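PDB 4F1J: thrombospondin related anonymous protein from Plasmodium falciparum, which probably serves as a cell-surface adhesin of the malaria parasite, the part described here being its magnesium-binding von Willebrand factor A domain. Local coordinates for residues A51-F54 / E60-R63; D127-S132 / V157-F162. One frame throughout, in Å; residues are numbered along the deposited sequence. Where two conformers were deposited one is given.

Both contacts lie inside the von Willebrand factor A domain, a Rossmann-like fold with a mixed sheet flanked by helices. They follow in series along the chain: contact 1 (51-54 with 60-63) closes before contact 2 (127-132 with 157-162) opens. Contact 1 belongs to the hairpin of strands 47-54 and 58-62; strand 58-62 is the edge of the sheet, and 47-54 lies between it and 8-15. Contact 2 joins the first turn of helix 129-141 to the short helix 157-163. Their centres are 21 Å apart and their nearest atoms about 8 Å. Contact 1 is strand pairing, with the I53 side chain about 12 Å from a magnesium ion, whereas contact 2 includes D131, which binds one.

Contact 1 of 2, residues A51-F54 / E60-R63; sequences ANIF and EIIR. With SO4 (sulfate ion), chain D.
I61 and I62 both lie opposite A51, and their two backbone amides converge on one acceptor, A51 O. The I61 N to A51 O bond is the shorter, 2.8 Å and nearly straight at 170°, and the I62 amide makes a second, equally straight one. Both donors reach the oxygen from the same face of its carbonyl plane, tilted from it. In return A51 N donates to I62 O at 3.1 Å, here in the carbonyl plane on a lone pair. Two residues thus face one, a classic beta bulge, and the register slips by one: A51 pairs with I62 as an antiparallel hydrogen-bonded pair, whereas N52 pairs with E60 as a non-hydrogen-bonded one.

In the I61 side chain, CB lies 4.1 Å from A51 O. Next, CG1 stands between the backbone N and the carbonyl carbon (chi1 64°), which brings it to 3.4 Å from A51 O and 3.7 Å from A51 CB. The other branch, CG2, meets I53 CG1, and the tip CD1 rests between A51 CB (4.1 Å) and I53 CG2 (4.2 Å), the two isoleucines lying roughly perpendicular. I62 CB also packs on the A51 methyl, 3.9 Å from A51 CB. Beyond the bulge, R63 NH2 donates to O2 of a sulfate ion, probably from the crystallisation liquor and also held by D67 N.

Strand 58-62 forms an edge of the sheet, and on the inner side of the hairpin N52 and F54 are bonded through their backbones to strand 8-15. Helix 72-80 packs on I61 and I62 through I79, A75 and I78, while N52 and F54 rest against helix 94-106.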
# COMPACT_ATOMS: atom_id res chain seq x y z
N ALA A 51 2.64 -0.07 8.06
CA ALA A 51 2.67 -1.19 7.11
C ALA A 51 1.98 -2.38 7.69
O ALA A 51 2.15 -2.72 8.86
CB ALA A 51 4.13 -1.56 6.70
N ASN A 52 1.16 -3.01 6.86
CA ASN A 52 0.67 -4.36 7.16
C ASN A 52 0.86 -5.27 5.97
O ASN A 52 1.09 -4.80 4.86
CB ASN A 52 -0.76 -4.41 7.74
CG ASN A 52 -1.88 -4.09 6.76
OD1 ASN A 52 -1.83 -4.43 5.57
ND2 ASN A 52 -2.95 -3.47 7.27
N ILE A 53 0.82 -6.57 6.25
CA ILE A 53 0.69 -7.57 5.19
C ILE A 53 -0.72 -8.13 5.29
O ILE A 53 -1.31 -8.14 6.39
CB ILE A 53 1.74 -8.66 5.29
CG1 ILE A 53 1.73 -9.31 6.68
CG2 ILE A 53 3.14 -8.07 4.99
CD1 ILE A 53 2.69 -10.51 6.83
N PHE A 54 -1.25 -8.62 4.19
CA PHE A 54 -2.57 -9.22 4.23
C PHE A 54 -2.70 -10.36 3.22
O PHE A 54 -2.26 -10.27 2.07
CB PHE A 54 -3.69 -8.17 4.03
CG PHE A 54 -3.78 -7.64 2.64
CD1 PHE A 54 -3.03 -6.55 2.25
CD2 PHE A 54 -4.63 -8.21 1.70
CE1 PHE A 54 -3.10 -6.04 0.97
CE2 PHE A 54 -4.67 -7.71 0.39
CZ PHE A 54 -3.90 -6.64 0.04
N GLU A 60 -0.24 -6.25 11.21
CA GLU A 60 0.61 -5.06 11.29
C GLU A 60 2.07 -5.46 11.40
O GLU A 60 2.43 -6.37 12.20
CB GLU A 60 0.23 -4.22 12.50
CG GLU A 60 1.03 -2.92 12.64
CD GLU A 60 0.66 -2.16 13.89
OE1 GLU A 60 -0.46 -1.61 13.95
OE2 GLU A 60 1.49 -2.15 14.84
N ILE A 61 2.92 -4.79 10.62
CA ILE A 61 4.37 -5.00 10.71
C ILE A 61 5.15 -3.73 11.08
O ILE A 61 6.25 -3.82 11.64
CB ILE A 61 4.94 -5.68 9.44
CG1 ILE A 61 4.79 -4.83 8.21
CG2 ILE A 61 4.22 -7.03 9.16
CD1 ILE A 61 5.58 -5.35 7.02
N ILE A 62 4.61 -2.56 10.76
CA ILE A 62 5.20 -1.29 11.22
C ILE A 62 4.10 -0.45 11.82
O ILE A 62 3.17 -0.07 11.14
CB ILE A 62 5.87 -0.50 10.06
CG1 ILE A 62 7.06 -1.29 9.46
CG2 ILE A 62 6.34 0.88 10.56
CD1 ILE A 62 7.79 -0.56 8.30
N ARG A 63 4.22 -0.15 13.11
CA ARG A 63 3.23 0.64 13.83
C ARG A 63 3.31 2.11 13.44
O ARG A 63 4.40 2.69 13.39
CB ARG A 63 3.46 0.48 15.34
CG ARG A 63 2.60 1.38 16.19
CD ARG A 63 2.75 1.07 17.67
NE ARG A 63 4.03 1.57 18.19
CZ ARG A 63 4.27 2.81 18.58
NH1 ARG A 63 3.34 3.75 18.56
NH2 ARG A 63 5.48 3.13 19.03
S SO4 D . 8.84 1.46 18.87
O1 SO4 D . 9.89 1.05 19.80
O2 SO4 D . 7.56 1.31 19.56
O3 SO4 D . 9.08 2.84 18.43
O4 SO4 D . 8.85 0.51 17.75

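Contact 2 of 2, residues D127-S132 / V157-F162; sequences DSIQDS and VAFNRF. With MG (magnesium ion), chain H; EDO (1,2-ethanediol), chain O.
I129 sets CG1 over one face of the F159 ring, 4.2 Å from the ring centroid and 27° off the normal, a CH-pi contact. Its second branch, CG2, lies by the CD1-CE1 side of the ring, 3.2 Å from F159 CE1, so short that the exact spacing is doubtful. The two chains reach past one another, each heading for the other's helix. F159 carries CG anti to the backbone N (chi1 171°), which sends the ring across the gap between the helices. S132 CB approaches the same ring obliquely, 4.3 Å from F159 CZ, and P126 touches both S132 and F159.

S128 caps helix 129-141: its OG accepts from D131 N at 2.9 Å (162°). The same OG is 3.0 Å from O2 of an ethanediol, a hydrogen bond whose donor is undecided. S128 O in turn accepts S132 N and S132 OG from opposite faces of its carbonyl plane, the hydroxyl coming in above that plane at 3.0 Å.

Within the first turn of the helix, D131 OD2 binds a magnesium ion at 2.1 Å; four waters and S95 OG complete six ligands. The N-cap bond to D131 N probably helps to position the backbone here. The turn that packs on the short helix 157-163 thus also carries a second magnesium site, distinct from the metal-ion-dependent adhesion site (MIDAS) of the von Willebrand factor A fold, where S17, S19 and D123 bind the other ion.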
# COMPACT_ATOMS: atom_id res chain seq x y z
N ASP A 127 -11.05 -10.91 -2.07
CA ASP A 127 -12.00 -12.01 -1.87
C ASP A 127 -13.42 -11.51 -1.80
O ASP A 127 -14.36 -12.21 -2.22
CB ASP A 127 -11.60 -12.80 -0.66
CG ASP A 127 -10.26 -13.54 -0.87
OD1 ASP A 127 -9.92 -13.99 -2.00
OD2 ASP A 127 -9.54 -13.65 0.10
N SER A 128 -13.59 -10.28 -1.31
CA SER A 128 -14.89 -9.60 -1.30
C SER A 128 -14.74 -8.20 -1.88
O SER A 128 -14.37 -7.25 -1.18
CB SER A 128 -15.46 -9.55 0.11
OG SER A 128 -16.64 -8.75 0.16
N ILE A 129 -15.07 -8.06 -3.16
CA ILE A 129 -15.10 -6.73 -3.77
C ILE A 129 -16.14 -5.83 -3.05
O ILE A 129 -15.86 -4.65 -2.81
CB ILE A 129 -15.26 -6.83 -5.33
CG1 ILE A 129 -13.95 -7.37 -5.89
CG2 ILE A 129 -15.61 -5.47 -5.97
CD1 ILE A 129 -14.04 -7.84 -7.26
N GLN A 130 -17.27 -6.41 -2.66
CA GLN A 130 -18.29 -5.67 -1.92
C GLN A 130 -17.75 -5.05 -0.62
O GLN A 130 -17.90 -3.82 -0.41
CB GLN A 130 -19.49 -6.56 -1.59
CG GLN A 130 -20.73 -5.80 -1.12
CD GLN A 130 -21.46 -5.08 -2.25
OE1 GLN A 130 -21.38 -5.47 -3.41
NE2 GLN A 130 -22.17 -4.02 -1.89
N ASP A 131 -17.12 -5.86 0.24
CA ASP A 131 -16.62 -5.34 1.50
C ASP A 131 -15.39 -4.45 1.31
O ASP A 131 -15.18 -3.53 2.09
CB ASP A 131 -16.29 -6.45 2.48
CG ASP A 131 -16.35 -5.96 3.91
OD1 ASP A 131 -17.29 -5.18 4.22
OD2 ASP A 131 -15.47 -6.33 4.71
N SER A 132 -14.60 -4.72 0.28
CA SER A 132 -13.42 -3.89 0.00
C SER A 132 -13.87 -2.49 -0.44
O SER A 132 -13.34 -1.45 0.02
CB SER A 132 -12.54 -4.53 -1.07
OG SER A 132 -11.88 -5.68 -0.56
N VAL A 157 -7.86 -4.80 -13.62
CA VAL A 157 -7.58 -3.37 -13.79
C VAL A 157 -8.80 -2.49 -13.49
O VAL A 157 -8.68 -1.46 -12.81
CB VAL A 157 -7.03 -3.10 -15.20
CG1 VAL A 157 -6.92 -1.61 -15.47
CG2 VAL A 157 -5.71 -3.82 -15.38
N ALA A 158 -9.97 -2.87 -14.00
CA ALA A 158 -11.21 -2.12 -13.76
C ALA A 158 -11.45 -1.96 -12.26
O ALA A 158 -11.70 -0.85 -11.77
CB ALA A 158 -12.39 -2.84 -14.42
N PHE A 159 -11.33 -3.06 -11.52
CA PHE A 159 -11.58 -2.97 -10.09
C PHE A 159 -10.55 -2.09 -9.39
O PHE A 159 -10.90 -1.32 -8.51
CB PHE A 159 -11.60 -4.32 -9.40
CG PHE A 159 -11.63 -4.19 -7.93
CD1 PHE A 159 -12.83 -3.92 -7.28
CD2 PHE A 159 -10.45 -4.19 -7.18
CE1 PHE A 159 -12.87 -3.75 -5.92
CE2 PHE A 159 -10.49 -4.01 -5.84
CZ PHE A 159 -11.71 -3.78 -5.20
N ASN A 160 -9.28 -2.23 -9.75
CA ASN A 160 -8.26 -1.39 -9.12
C ASN A 160 -8.53 0.10 -9.38
O ASN A 160 -8.39 0.93 -8.49
CB ASN A 160 -6.88 -1.76 -9.63
CG ASN A 160 -6.43 -3.15 -9.21
OD1 ASN A 160 -6.93 -3.74 -8.25
ND2 ASN A 160 -5.49 -3.69 -9.96
N ARG A 161 -8.89 0.43 -10.61
CA ARG A 161 -9.20 1.80 -10.99
C ARG A 161 -10.43 2.33 -10.25
O ARG A 161 -10.37 3.45 -9.75
CB ARG A 161 -9.33 1.90 -12.51
CG ARG A 161 -7.96 1.81 -13.22
CD ARG A 161 -8.09 1.79 -14.74
NE ARG A 161 -8.64 3.05 -15.21
CZ ARG A 161 -7.95 4.05 -15.76
NH1 ARG A 161 -6.65 3.95 -16.01
NH2 ARG A 161 -8.58 5.15 -16.10
N PHE A 162 -11.48 1.51 -10.14
CA PHE A 162 -12.70 1.86 -9.39
C PHE A 162 -12.30 2.17 -7.92
O PHE A 162 -12.69 3.20 -7.34
CB PHE A 162 -13.74 0.71 -9.36
CG PHE A 162 -14.59 0.53 -10.60
CD1 PHE A 162 -15.34 1.57 -11.14
CD2 PHE A 162 -14.76 -0.77 -11.14
CE1 PHE A 162 -16.17 1.35 -12.25
CE2 PHE A 162 -15.59 -1.00 -12.25
CZ PHE A 162 -16.30 0.06 -12.80
MG MG H . -14.24 -7.98 5.00
C1 EDO O . -19.58 -10.31 -2.69
O1 EDO O . -18.27 -9.80 -2.97
C2 EDO O . -19.63 -11.23 -1.45
O2 EDO O . -18.77 -10.85 -0.36
O HOH W 1 -12.82 -9.54 5.43
O HOH W 2 -13.44 -6.76 6.39
O HOH W 3 -15.53 -8.63 6.51
O HOH W 4 -14.91 -9.23 3.58